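Local coordinates for protein ChloroPhenol Reduction gene K (PDB 2H6C) that probably controls transcription of halorespiration genes as a DNA-binding regulator of the CRP family that responds to chlorinated phenols, at residues E23-Y28 and M53-D58; A42-G47 and I94-M99; E204-K209 and E220-L225; I151-L156 and E185-H190. One frame throughout, in Å; residues are numbered along the deposited sequence.

Contact 1 (E23-Y28 and M53-D58); sequences EKLRNY and MIFLMD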
loop_
_atom_site.group_PDB
_atom_site.type_symbol
_atom_site.label_atom_id
_atom_site.label_comp_id
_atom_site.label_asym_id
_atom_site.label_seq_id
_atom_site.Cartn_x
_atom_site.Cartn_y
_atom_site.Cartn_z
ATOM N N GLU A 23 16.660 -21.407 4.597
ATOM C CA GLU A 23 17.163 -22.669 5.037
ATOM C C GLU A 23 18.176 -22.460 6.157
ATOM O O GLU A 23 18.009 -22.990 7.267
ATOM C CB GLU A 23 17.865 -23.368 3.887
ATOM C CG GLU A 23 17.329 -24.744 3.600
ATOM C CD GLU A 23 16.173 -24.728 2.584
ATOM O OE1 GLU A 23 15.310 -23.795 2.680
ATOM O OE2 GLU A 23 16.126 -25.646 1.699
ATOM N N LYS A 24 19.233 -21.684 5.899
ATOM C CA LYS A 24 20.415 -21.748 6.790
ATOM C C LYS A 24 20.036 -21.640 8.289
ATOM O O LYS A 24 20.803 -21.987 9.167
ATOM C CB LYS A 24 21.500 -20.724 6.372
ATOM N N LEU A 25 18.825 -21.186 8.567
ATOM C CA LEU A 25 18.360 -21.024 9.925
ATOM C C LEU A 25 17.906 -22.308 10.658
ATOM O O LEU A 25 18.186 -22.423 11.852
ATOM C CB LEU A 25 17.261 -19.955 9.968
ATOM C CG LEU A 25 17.609 -18.717 10.790
ATOM C CD1 LEU A 25 16.478 -17.678 10.781
ATOM C CD2 LEU A 25 17.924 -19.125 12.217
ATOM N N ARG A 26 17.225 -23.254 9.982
ATOM C CA ARG A 26 17.019 -24.614 10.575
ATOM C C ARG A 26 18.233 -24.983 11.447
ATOM O O ARG A 26 18.107 -25.550 12.524
ATOM C CB ARG A 26 16.875 -25.789 9.557
ATOM C CG ARG A 26 16.196 -25.550 8.236
ATOM C CD ARG A 26 15.606 -26.848 7.646
ATOM N NE ARG A 26 14.529 -27.455 8.451
ATOM C CZ ARG A 26 13.280 -26.988 8.547
ATOM N NH1 ARG A 26 12.925 -25.870 7.914
ATOM N NH2 ARG A 26 12.379 -27.617 9.304
ATOM N N ASN A 27 19.418 -24.678 10.949
ATOM C CA ASN A 27 20.639 -24.967 11.652
ATOM C C ASN A 27 20.742 -24.473 13.099
ATOM O O ASN A 27 21.702 -24.809 13.776
ATOM C CB ASN A 27 21.812 -24.449 10.819
ATOM C CG ASN A 27 22.008 -25.276 9.541
ATOM O OD1 ASN A 27 21.877 -24.785 8.405
ATOM N ND2 ASN A 27 22.277 -26.563 9.734
ATOM N N TYR A 28 19.766 -23.718 13.594
ATOM C CA TYR A 28 19.897 -23.056 14.886
ATOM C C TYR A 28 18.656 -23.103 15.768
ATOM O O TYR A 28 18.643 -22.560 16.873
ATOM C CB TYR A 28 20.217 -21.601 14.628
ATOM C CG TYR A 28 21.564 -21.396 14.003
ATOM C CD1 TYR A 28 21.716 -20.942 12.692
ATOM C CD2 TYR A 28 22.696 -21.647 14.726
ATOM C CE1 TYR A 28 22.994 -20.752 12.148
ATOM C CE2 TYR A 28 23.956 -21.454 14.197
ATOM C CZ TYR A 28 24.106 -21.024 12.921
ATOM O OH TYR A 28 25.394 -20.874 12.477
ATOM N N MET A 53 11.560 -12.967 16.322
ATOM C CA MET A 53 11.489 -13.505 15.016
ATOM C C MET A 53 10.847 -14.932 15.087
ATOM O O MET A 53 11.085 -15.717 16.023
ATOM C CB MET A 53 12.894 -13.502 14.407
ATOM C CG MET A 53 13.490 -12.115 14.265
ATOM S SD MET A 53 12.290 -10.827 13.703
ATOM C CE MET A 53 11.486 -11.472 12.185
ATOM N N ILE A 54 9.990 -15.268 14.136
ATOM C CA ILE A 54 9.348 -16.572 14.215
ATOM C C ILE A 54 9.726 -17.346 12.992
ATOM O O ILE A 54 9.274 -17.046 11.873
ATOM C CB ILE A 54 7.835 -16.494 14.295
ATOM C CG1 ILE A 54 7.417 -15.677 15.513
ATOM C CG2 ILE A 54 7.281 -17.895 14.369
ATOM C CD1 ILE A 54 6.044 -15.044 15.411
ATOM N N PHE A 55 10.574 -18.336 13.218
ATOM C CA PHE A 55 11.079 -19.124 12.145
ATOM C C PHE A 55 10.133 -20.287 11.956
ATOM O O PHE A 55 9.825 -21.045 12.895
ATOM C CB PHE A 55 12.484 -19.629 12.412
ATOM C CG PHE A 55 13.029 -20.442 11.287
ATOM C CD1 PHE A 55 13.302 -19.839 10.080
ATOM C CD2 PHE A 55 13.223 -21.787 11.415
ATOM C CE1 PHE A 55 13.764 -20.537 9.027
ATOM C CE2 PHE A 55 13.696 -22.500 10.344
ATOM C CZ PHE A 55 13.965 -21.855 9.140
ATOM N N LEU A 56 9.691 -20.426 10.717
ATOM C CA LEU A 56 8.630 -21.336 10.407
ATOM C C LEU A 56 9.253 -22.636 9.873
ATOM O O LEU A 56 9.485 -22.801 8.676
ATOM C CB LEU A 56 7.689 -20.644 9.436
ATOM C CG LEU A 56 6.222 -20.921 9.636
ATOM C CD1 LEU A 56 5.442 -19.780 9.153
ATOM C CD2 LEU A 56 5.825 -22.175 8.879
ATOM N N MET A 57 9.522 -23.561 10.780
ATOM C CA MET A 57 10.188 -24.804 10.388
ATOM C C MET A 57 9.309 -25.682 9.507
ATOM O O MET A 57 9.814 -26.242 8.549
ATOM C CB MET A 57 10.625 -25.652 11.583
ATOM C CG MET A 57 10.883 -24.894 12.848
ATOM S SD MET A 57 11.947 -25.824 13.910
ATOM C CE MET A 57 11.015 -25.931 15.383
ATOM N N ASP A 58 8.034 -25.856 9.864
ATOM C CA ASP A 58 7.086 -26.500 8.963
ATOM C C ASP A 58 5.625 -26.270 9.227
ATOM O O ASP A 58 5.125 -26.510 10.333
ATOM C CB ASP A 58 7.294 -28.009 8.877
ATOM C CG ASP A 58 7.756 -28.436 7.467
ATOM O OD1 ASP A 58 6.910 -28.463 6.483
ATOM O OD2 ASP A 58 8.993 -28.715 7.349
#
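L25 lays its CB over one face of the F55 ring, near the rim. CB is 4.0 Å from the ring centroid and 22° off the ring normal, which makes this a CH-pi contact. L25 CD1 lies 3.9 Å from F55 CD1. F55 CG stands anti to the backbone N (chi1 -179°), and the ring reaches out from strand 53-58 to the short helix 23-26. F55 CE2 also lies 3.6 Å from the backbone N of R26. R26 reaches the same strand further along. R26 NH1 and R26 NH2 both donate hydrogen bonds to M57 O, at 3.2 and 3.0 Å. The oxygen lies close to the guanidinium plane. NH1 is on a carbonyl lone pair, while NH2 sits above the carbonyl plane. R26 NH1 also hydrogen-bonds to N81 OD1. M57 and D58 form a classic beta bulge opposite R103 of the neighbouring strand. The contact thus ties the N-terminal helix to the beta domain. An apolar contact lies beside a two-pronged grip on one carbonyl. D58 OD2 is 4.1 Å from R26 NH2, well out of the guanidinium plane, and may add a modest charge attraction.

Contact 2 (A42-G47 and I94-M99); sequences AIIMPG and IYATAM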
loop_
_atom_site.group_PDB
_atom_site.type_symbol
_atom_site.label_atom_id
_atom_site.label_comp_id
_atom_site.label_asym_id
_atom_site.label_seq_id
_atom_site.Cartn_x
_atom_site.Cartn_y
_atom_site.Cartn_z
ATOM N N ALA A 42 -4.524 -19.579 16.710
ATOM C CA ALA A 42 -4.022 -18.229 16.521
ATOM C C ALA A 42 -2.627 -18.183 17.056
ATOM O O ALA A 42 -2.402 -18.498 18.217
ATOM C CB ALA A 42 -4.874 -17.232 17.276
ATOM N N ILE A 43 -1.692 -17.750 16.229
ATOM C CA ILE A 43 -0.305 -17.682 16.658
ATOM C C ILE A 43 0.150 -16.250 16.875
ATOM O O ILE A 43 1.038 -15.989 17.713
ATOM C CB ILE A 43 0.674 -18.458 15.721
ATOM C CG1 ILE A 43 1.914 -17.606 15.496
ATOM C CG2 ILE A 43 -0.003 -18.976 14.443
ATOM C CD1 ILE A 43 2.516 -17.794 14.229
ATOM N N ILE A 44 -0.422 -15.318 16.126
ATOM C CA ILE A 44 -0.281 -13.907 16.523
ATOM C C ILE A 44 -1.651 -13.309 16.669
ATOM O O ILE A 44 -2.560 -13.562 15.880
ATOM C CB ILE A 44 0.617 -13.036 15.570
ATOM C CG1 ILE A 44 1.976 -13.711 15.348
ATOM C CG2 ILE A 44 0.804 -11.596 16.145
ATOM C CD1 ILE A 44 2.609 -13.303 14.104
ATOM N N MET A 45 -1.783 -12.528 17.721
ATOM C CA MET A 45 -3.054 -11.972 18.078
ATOM C C MET A 45 -3.071 -10.535 17.713
ATOM O O MET A 45 -2.080 -9.826 17.860
ATOM C CB MET A 45 -3.338 -12.098 19.573
ATOM C CG MET A 45 -3.897 -13.409 19.951
ATOM S SD MET A 45 -5.311 -13.718 18.931
ATOM C CE MET A 45 -6.468 -14.154 20.191
ATOM N N PRO A 46 -4.229 -10.086 17.266
ATOM C CA PRO A 46 -4.424 -8.650 17.139
ATOM C C PRO A 46 -3.989 -7.912 18.419
ATOM O O PRO A 46 -4.005 -8.479 19.521
ATOM C CB PRO A 46 -5.941 -8.507 16.915
ATOM C CG PRO A 46 -6.379 -9.867 16.319
ATOM C CD PRO A 46 -5.425 -10.881 16.912
ATOM N N GLY A 47 -3.585 -6.660 18.258
ATOM C CA GLY A 47 -3.314 -5.780 19.381
ATOM C C GLY A 47 -2.467 -6.443 20.450
ATOM O O GLY A 47 -2.849 -6.483 21.629
ATOM N N ILE A 94 -1.570 -7.305 13.554
ATOM C CA ILE A 94 -1.582 -8.517 12.768
ATOM C C ILE A 94 -2.491 -9.563 13.415
ATOM O O ILE A 94 -3.053 -9.368 14.496
ATOM C CB ILE A 94 -0.130 -9.013 12.530
ATOM C CG1 ILE A 94 0.705 -7.871 11.885
ATOM C CG2 ILE A 94 -0.066 -10.260 11.643
ATOM C CD1 ILE A 94 0.785 -7.850 10.283
ATOM N N TYR A 95 -2.684 -10.662 12.715
ATOM C CA TYR A 95 -3.476 -11.702 13.224
ATOM C C TYR A 95 -3.218 -12.965 12.457
ATOM O O TYR A 95 -3.826 -13.226 11.421
ATOM C CB TYR A 95 -4.891 -11.280 13.019
ATOM C CG TYR A 95 -5.865 -12.404 13.237
ATOM C CD1 TYR A 95 -6.906 -12.630 12.341
ATOM C CD2 TYR A 95 -5.739 -13.264 14.339
ATOM C CE1 TYR A 95 -7.797 -13.657 12.547
ATOM C CE2 TYR A 95 -6.611 -14.286 14.536
ATOM C CZ TYR A 95 -7.633 -14.479 13.647
ATOM O OH TYR A 95 -8.495 -15.500 13.913
ATOM N N ALA A 96 -2.316 -13.771 12.969
ATOM C CA ALA A 96 -1.813 -14.877 12.184
ATOM C C ALA A 96 -2.479 -16.139 12.622
ATOM O O ALA A 96 -2.852 -16.272 13.767
ATOM C CB ALA A 96 -0.302 -14.981 12.341
ATOM N N THR A 97 -2.606 -17.074 11.709
ATOM C CA THR A 97 -3.331 -18.290 11.984
ATOM C C THR A 97 -2.595 -19.420 11.410
ATOM O O THR A 97 -1.896 -19.235 10.437
ATOM C CB THR A 97 -4.620 -18.319 11.212
ATOM O OG1 THR A 97 -4.905 -17.012 10.726
ATOM C CG2 THR A 97 -5.748 -18.830 12.081
ATOM N N ALA A 98 -2.794 -20.606 11.951
ATOM C CA ALA A 98 -2.202 -21.777 11.332
ATOM C C ALA A 98 -3.160 -22.418 10.293
ATOM O O ALA A 98 -4.333 -22.737 10.587
ATOM C CB ALA A 98 -1.765 -22.789 12.395
ATOM N N MET A 99 -2.641 -22.613 9.083
ATOM C CA MET A 99 -3.347 -23.363 8.041
ATOM C C MET A 99 -3.246 -24.846 8.273
ATOM O O MET A 99 -4.238 -25.547 8.173
ATOM C CB MET A 99 -2.765 -23.095 6.667
ATOM C CG MET A 99 -2.681 -21.610 6.307
ATOM S SD MET A 99 -4.343 -20.935 6.104
ATOM C CE MET A 99 -4.908 -21.756 4.535
#
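The edge of an antiparallel sheet in the cupin-type beta domain is formed here, where strand 42-44 pairs with strand 94-98. A classic beta bulge places I43 and I44 opposite the single residue A96. The backbone of A96 is held at both its N-H and its carbonyl: I43 N gives a hydrogen bond to A96 O at 3.1 Å, and A96 N gives one to I44 O at 2.9 Å. The I43 donor stands above the plane of the A96 carbonyl. A42 and T97 make a non-hydrogen-bonded pair beside the bulge. On the other face of the sheet, I44 packs on A96. I44 CG1 lies beside the backbone N (chi1 -52°), and CD1 beyond it comes to 3.8 Å from A96 CB. P46 lies alongside Y95, the two side chains heading in one direction. The closest atoms there are P46 CD and Y95 CD2, 3.5 Å apart. Strand 61-66 flanks strand 94-98 on the side away from the bulge; backbone hydrogen bonds join D64 with Y95 and K62 with T97. Past I44 the two segments share no further backbone hydrogen bond, and P46 has no N-H to offer I94 O. The pairing passes there to apolar and CA-H...O contacts, such as P46 CA to I94 O.

Contact 3 (E204-K209 and E220-L225); sequences ENILDK and EELKHL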
loop_
_atom_site.group_PDB
_atom_site.type_symbol
_atom_site.label_atom_id
_atom_site.label_comp_id
_atom_site.label_asym_id
_atom_site.label_seq_id
_atom_site.Cartn_x
_atom_site.Cartn_y
_atom_site.Cartn_z
ATOM N N GLU A 204 -4.821 23.316 -6.616
ATOM C CA GLU A 204 -4.930 23.987 -7.924
ATOM C C GLU A 204 -6.285 24.713 -8.235
ATOM O O GLU A 204 -6.517 25.110 -9.393
ATOM C CB GLU A 204 -4.553 22.994 -9.050
ATOM C CG GLU A 204 -3.071 22.547 -9.011
ATOM C CD GLU A 204 -2.567 21.969 -10.335
ATOM O OE1 GLU A 204 -2.633 22.680 -11.357
ATOM O OE2 GLU A 204 -2.089 20.805 -10.350
ATOM N N ASN A 205 -7.143 24.906 -7.213
ATOM C CA ASN A 205 -8.436 25.646 -7.315
ATOM C C ASN A 205 -9.553 25.014 -8.165
ATOM O O ASN A 205 -10.394 25.714 -8.724
ATOM C CB ASN A 205 -8.198 27.085 -7.763
ATOM C CG ASN A 205 -7.965 27.998 -6.609
ATOM O OD1 ASN A 205 -8.887 28.652 -6.146
ATOM N ND2 ASN A 205 -6.738 28.027 -6.104
ATOM N N ILE A 206 -9.598 23.693 -8.256
ATOM C CA ILE A 206 -10.641 23.087 -9.053
ATOM C C ILE A 206 -11.822 22.730 -8.175
ATOM O O ILE A 206 -12.970 22.965 -8.550
ATOM C CB ILE A 206 -10.136 21.886 -9.831
ATOM C CG1 ILE A 206 -8.917 22.332 -10.663
ATOM C CG2 ILE A 206 -11.272 21.347 -10.727
ATOM C CD1 ILE A 206 -8.241 21.237 -11.475
ATOM N N LEU A 207 -11.542 22.191 -6.999
ATOM C CA LEU A 207 -12.607 21.805 -6.088
ATOM C C LEU A 207 -12.090 21.489 -4.686
ATOM O O LEU A 207 -10.914 21.226 -4.496
ATOM C CB LEU A 207 -13.390 20.635 -6.691
ATOM C CG LEU A 207 -13.689 19.343 -5.930
ATOM C CD1 LEU A 207 -14.560 18.470 -6.826
ATOM C CD2 LEU A 207 -12.423 18.558 -5.563
ATOM N N ASP A 208 -12.977 21.549 -3.709
ATOM C CA ASP A 208 -12.644 21.223 -2.344
ATOM C C ASP A 208 -13.863 20.550 -1.797
ATOM O O ASP A 208 -14.980 21.061 -1.967
ATOM C CB ASP A 208 -12.329 22.486 -1.522
ATOM C CG ASP A 208 -12.408 22.253 0.007
ATOM O OD1 ASP A 208 -11.375 22.406 0.720
ATOM O OD2 ASP A 208 -13.519 21.916 0.488
ATOM N N LYS A 209 -13.648 19.415 -1.128
ATOM C CA LYS A 209 -14.733 18.636 -0.531
ATOM C C LYS A 209 -14.772 18.865 0.966
ATOM O O LYS A 209 -13.805 18.581 1.668
ATOM C CB LYS A 209 -14.588 17.128 -0.803
ATOM C CG LYS A 209 -15.904 16.340 -0.596
ATOM C CD LYS A 209 -15.696 14.872 -0.220
ATOM C CE LYS A 209 -15.464 14.645 1.313
ATOM N NZ LYS A 209 -16.708 14.527 2.198
ATOM N N GLU A 220 -15.109 24.234 -15.547
ATOM C CA GLU A 220 -14.371 24.278 -16.840
ATOM C C GLU A 220 -13.130 23.336 -16.915
ATOM O O GLU A 220 -12.866 22.692 -17.932
ATOM N N GLU A 221 -12.389 23.270 -15.816
ATOM C CA GLU A 221 -11.113 22.586 -15.744
ATOM C C GLU A 221 -11.310 21.143 -15.295
ATOM O O GLU A 221 -10.754 20.214 -15.889
ATOM C CB GLU A 221 -10.238 23.310 -14.729
ATOM C CG GLU A 221 -8.942 22.599 -14.340
ATOM C CD GLU A 221 -7.802 22.833 -15.305
ATOM O OE1 GLU A 221 -7.972 23.585 -16.284
ATOM O OE2 GLU A 221 -6.721 22.274 -15.065
ATOM N N LEU A 222 -12.071 20.953 -14.216
ATOM C CA LEU A 222 -12.465 19.614 -13.780
ATOM C C LEU A 222 -12.740 18.743 -15.007
ATOM O O LEU A 222 -12.031 17.764 -15.256
ATOM C CB LEU A 222 -13.708 19.706 -12.890
ATOM C CG LEU A 222 -14.238 18.458 -12.194
ATOM C CD1 LEU A 222 -13.197 17.368 -12.042
ATOM C CD2 LEU A 222 -14.733 18.834 -10.836
ATOM N N LYS A 223 -13.735 19.160 -15.793
ATOM C CA LYS A 223 -14.118 18.491 -17.036
ATOM C C LYS A 223 -12.934 18.309 -17.944
ATOM O O LYS A 223 -12.829 17.303 -18.652
ATOM C CB LYS A 223 -15.171 19.317 -17.781
ATOM C CG LYS A 223 -15.557 18.758 -19.150
ATOM C CD LYS A 223 -16.911 19.274 -19.604
ATOM C CE LYS A 223 -17.613 18.237 -20.492
ATOM N NZ LYS A 223 -18.984 18.703 -20.906
ATOM N N HIS A 224 -12.054 19.306 -17.927
ATOM C CA HIS A 224 -10.893 19.319 -18.804
ATOM C C HIS A 224 -9.957 18.123 -18.539
ATOM O O HIS A 224 -9.333 17.634 -19.486
ATOM C CB HIS A 224 -10.123 20.668 -18.727
ATOM C CG HIS A 224 -9.509 21.087 -20.032
ATOM N ND1 HIS A 224 -8.985 20.177 -20.935
ATOM C CD2 HIS A 224 -9.345 22.313 -20.594
ATOM C CE1 HIS A 224 -8.533 20.825 -21.996
ATOM N NE2 HIS A 224 -8.733 22.121 -21.813
ATOM N N LEU A 225 -9.879 17.651 -17.286
ATOM C CA LEU A 225 -8.979 16.554 -16.932
ATOM C C LEU A 225 -9.822 15.302 -16.971
ATOM O O LEU A 225 -10.118 14.743 -15.945
ATOM C CB LEU A 225 -8.378 16.725 -15.532
ATOM C CG LEU A 225 -8.498 18.057 -14.773
ATOM C CD1 LEU A 225 -7.785 18.006 -13.416
ATOM C CD2 LEU A 225 -7.936 19.190 -15.550
#
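I206 and L207 face E221, L222 and L225 across the winged helix-turn-helix domain, the DNA-binding fold of the CRP family. I206 leads into strand 207-209, which lies at the edge of the small wing sheet. The other three residues belong to the last helix, 219-222, and the type I turn from L222 to L225 that follows it. The contact is almost wholly apolar, and the two branches of I206 do different work. CG2 stands anti to the backbone N and drops onto the helix, 3.6 Å from L222 CB and equally close to L222 N. The two side chains cross obliquely. CG1 takes the other course, beside the backbone N (chi1 -55°), and CD1 beyond it reaches E221 and L225. There I206 CD1 and L225 CD1 meet tip to tip at 3.8 Å. L201 of helix 191-203 packs on I206 and L207, and L154 and Y158 of helix 148-164 pack on L222, so the contact lies inside a shared core.

The aliphatic part of E221 also takes part. Its chain crosses I206 at about a right angle, with E221 CG 3.7 Å from I206 CG1. The E221 carboxylate lies beyond, and OE2 is 4.0 Å from I206 CD1.

Backbone bonds stay within or beside each segment. L225 N closes the turn on L222 O, while I206 pairs with Y217. The L207 and L222 side chains meet through methyls, L207 CD1 and L222 CD2, 4.0 Å apart.

Contact 4 (I151-L156 and E185-H190); sequences IRILRL and EITGAH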
loop_
_atom_site.group_PDB
_atom_site.type_symbol
_atom_site.label_atom_id
_atom_site.label_comp_id
_atom_site.label_asym_id
_atom_site.label_seq_id
_atom_site.Cartn_x
_atom_site.Cartn_y
_atom_site.Cartn_z
ATOM N N ILE A 151 -8.200 9.453 -13.337
ATOM C CA ILE A 151 -9.205 9.852 -14.313
ATOM C C ILE A 151 -10.625 9.442 -13.830
ATOM O O ILE A 151 -11.519 10.274 -13.767
ATOM C CB ILE A 151 -8.848 9.294 -15.731
ATOM C CG1 ILE A 151 -8.105 10.349 -16.552
ATOM C CG2 ILE A 151 -10.076 8.927 -16.539
ATOM C CD1 ILE A 151 -6.918 11.005 -15.851
ATOM N N ARG A 152 -10.834 8.179 -13.472
ATOM C CA ARG A 152 -12.149 7.729 -12.963
ATOM C C ARG A 152 -12.683 8.598 -11.832
ATOM O O ARG A 152 -13.870 8.867 -11.739
ATOM C CB ARG A 152 -12.053 6.299 -12.436
ATOM C CG ARG A 152 -12.579 5.203 -13.309
ATOM C CD ARG A 152 -12.408 3.899 -12.544
ATOM N NE ARG A 152 -11.465 3.030 -13.201
ATOM C CZ ARG A 152 -10.753 2.099 -12.591
ATOM N NH1 ARG A 152 -10.885 1.907 -11.289
ATOM N NH2 ARG A 152 -9.908 1.338 -13.304
ATOM N N ILE A 153 -11.805 9.005 -10.934
ATOM C CA ILE A 153 -12.242 9.852 -9.808
ATOM C C ILE A 153 -12.795 11.175 -10.262
ATOM O O ILE A 153 -13.802 11.630 -9.778
ATOM C CB ILE A 153 -11.112 10.235 -8.843
ATOM C CG1 ILE A 153 -10.552 8.972 -8.158
ATOM C CG2 ILE A 153 -11.636 11.313 -7.864
ATOM C CD1 ILE A 153 -10.368 9.047 -6.632
ATOM N N LEU A 154 -12.084 11.830 -11.148
ATOM C CA LEU A 154 -12.517 13.133 -11.607
ATOM C C LEU A 154 -13.886 12.993 -12.263
ATOM O O LEU A 154 -14.848 13.719 -11.950
ATOM C CB LEU A 154 -11.511 13.674 -12.599
ATOM C CG LEU A 154 -10.102 13.753 -12.040
ATOM C CD1 LEU A 154 -9.150 13.681 -13.179
ATOM C CD2 LEU A 154 -9.942 15.032 -11.243
ATOM N N ARG A 155 -13.955 12.026 -13.165
ATOM C CA ARG A 155 -15.167 11.734 -13.887
ATOM C C ARG A 155 -16.327 11.746 -12.937
ATOM O O ARG A 155 -17.284 12.470 -13.141
ATOM C CB ARG A 155 -15.040 10.369 -14.503
ATOM C CG ARG A 155 -15.998 10.116 -15.566
ATOM C CD ARG A 155 -15.313 10.275 -16.894
ATOM N NE ARG A 155 -15.361 11.663 -17.363
ATOM C CZ ARG A 155 -15.158 12.030 -18.626
ATOM N NH1 ARG A 155 -14.886 11.097 -19.545
ATOM N NH2 ARG A 155 -15.224 13.319 -18.972
ATOM N N LEU A 156 -16.199 10.960 -11.870
ATOM C CA LEU A 156 -17.170 10.967 -10.777
ATOM C C LEU A 156 -17.568 12.369 -10.322
ATOM O O LEU A 156 -18.751 12.673 -10.242
ATOM C CB LEU A 156 -16.624 10.225 -9.562
ATOM C CG LEU A 156 -17.520 10.272 -8.314
ATOM C CD1 LEU A 156 -18.824 9.527 -8.589
ATOM C CD2 LEU A 156 -16.833 9.659 -7.093
ATOM N N GLU A 185 -14.211 3.047 -2.914
ATOM C CA GLU A 185 -15.061 1.897 -3.141
ATOM C C GLU A 185 -15.727 1.995 -4.495
ATOM O O GLU A 185 -15.877 0.989 -5.186
ATOM C CB GLU A 185 -16.097 1.794 -2.057
ATOM C CG GLU A 185 -15.508 1.336 -0.777
ATOM C CD GLU A 185 -16.460 1.460 0.377
ATOM O OE1 GLU A 185 -17.530 2.099 0.217
ATOM O OE2 GLU A 185 -16.133 0.917 1.460
ATOM N N ILE A 186 -16.102 3.205 -4.891
ATOM C CA ILE A 186 -16.798 3.365 -6.147
ATOM C C ILE A 186 -15.917 3.309 -7.369
ATOM O O ILE A 186 -16.364 2.807 -8.394
ATOM C CB ILE A 186 -17.567 4.646 -6.173
ATOM C CG1 ILE A 186 -18.779 4.463 -5.288
ATOM C CG2 ILE A 186 -18.053 4.959 -7.586
ATOM C CD1 ILE A 186 -19.493 5.723 -4.950
ATOM N N THR A 187 -14.705 3.853 -7.278
ATOM C CA THR A 187 -13.803 3.903 -8.421
ATOM C C THR A 187 -12.743 2.839 -8.407
ATOM O O THR A 187 -12.010 2.708 -9.360
ATOM C CB THR A 187 -13.055 5.164 -8.411
ATOM O OG1 THR A 187 -12.292 5.222 -7.212
ATOM C CG2 THR A 187 -14.025 6.301 -8.458
ATOM N N GLY A 188 -12.638 2.103 -7.311
ATOM C CA GLY A 188 -11.565 1.113 -7.145
ATOM C C GLY A 188 -10.180 1.730 -7.068
ATOM O O GLY A 188 -9.243 1.274 -7.716
ATOM N N ALA A 189 -10.059 2.784 -6.288
ATOM C CA ALA A 189 -8.847 3.565 -6.259
ATOM C C ALA A 189 -8.380 3.515 -4.843
ATOM O O ALA A 189 -9.163 3.512 -3.912
ATOM C CB ALA A 189 -9.093 4.977 -6.689
ATOM N N HIS A 190 -7.079 3.459 -4.712
ATOM C CA HIS A 190 -6.410 3.292 -3.459
ATOM C C HIS A 190 -6.615 4.562 -2.625
ATOM O O HIS A 190 -6.724 5.687 -3.189
ATOM C CB HIS A 190 -4.933 3.071 -3.793
ATOM C CG HIS A 190 -4.105 2.623 -2.650
ATOM N ND1 HIS A 190 -3.565 3.506 -1.743
ATOM C CD2 HIS A 190 -3.702 1.389 -2.278
ATOM C CE1 HIS A 190 -2.882 2.825 -0.840
ATOM N NE2 HIS A 190 -2.951 1.541 -1.140
#
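R152 and T187 bring the two backbones closest, with their CA atoms 6.2 Å apart, where helix 148-164 passes the C-terminal end of helix 180-187. T187 points its side chain at the first helix. Its CG2 methyl rests 4.2 Å from I153 CA and just as far from R152 O. T187 OG1 sits over its own backbone, flanked by N and C (chi1 61°), and it hydrogen-bonds back to I183 O in its own helix. The R152 chain is bent at chi3, and its guanidinium meets T187 O at its edge, near its plane. The hydrogen bond from R152 NH1 to T187 O is modelled very short, so its length is doubtful; R152 CD lies 3.4 Å from the same oxygen. Helices 180-187 and 191-203 are the helix-turn-helix pair, and G188 is the first residue of the turn between them, with a positive phi of 66°. Beyond it, A189 CB meets I153 CD1 at 4.3 Å. I153 also touches V194, so this isoleucine packs against the turn and the following helix. H190 then caps helix 191-203 through ND1 to V192 N, while its NE2 bonds to Q140 O of the second subunit. I186 of the second subunit also packs against L156, I186 and T187, and E185 of that subunit pairs with R155 across the dimer.

Contacts 1 and 2 belong to the beta domain, contacts 3 and 4 to the helix-turn-helix domain. The first two cross along the chain, since their segments alternate. Their centres are 19 Å apart, and I54 CD1 of contact 1 touches I44 CD1 of contact 2 at 4.1 Å. They lie on different sheets that face each other. Contact 4 closes before contact 3 opens, and the two also touch, with L225 and L222 packing on L154; their centres are 15 Å apart. Between the domains the gap is wide: contacts 1 and 3 are 55 Å apart between centres. Helix 121-142 connects the domains in sequence, consistent with sensing and DNA-binding parts that are separate but linked.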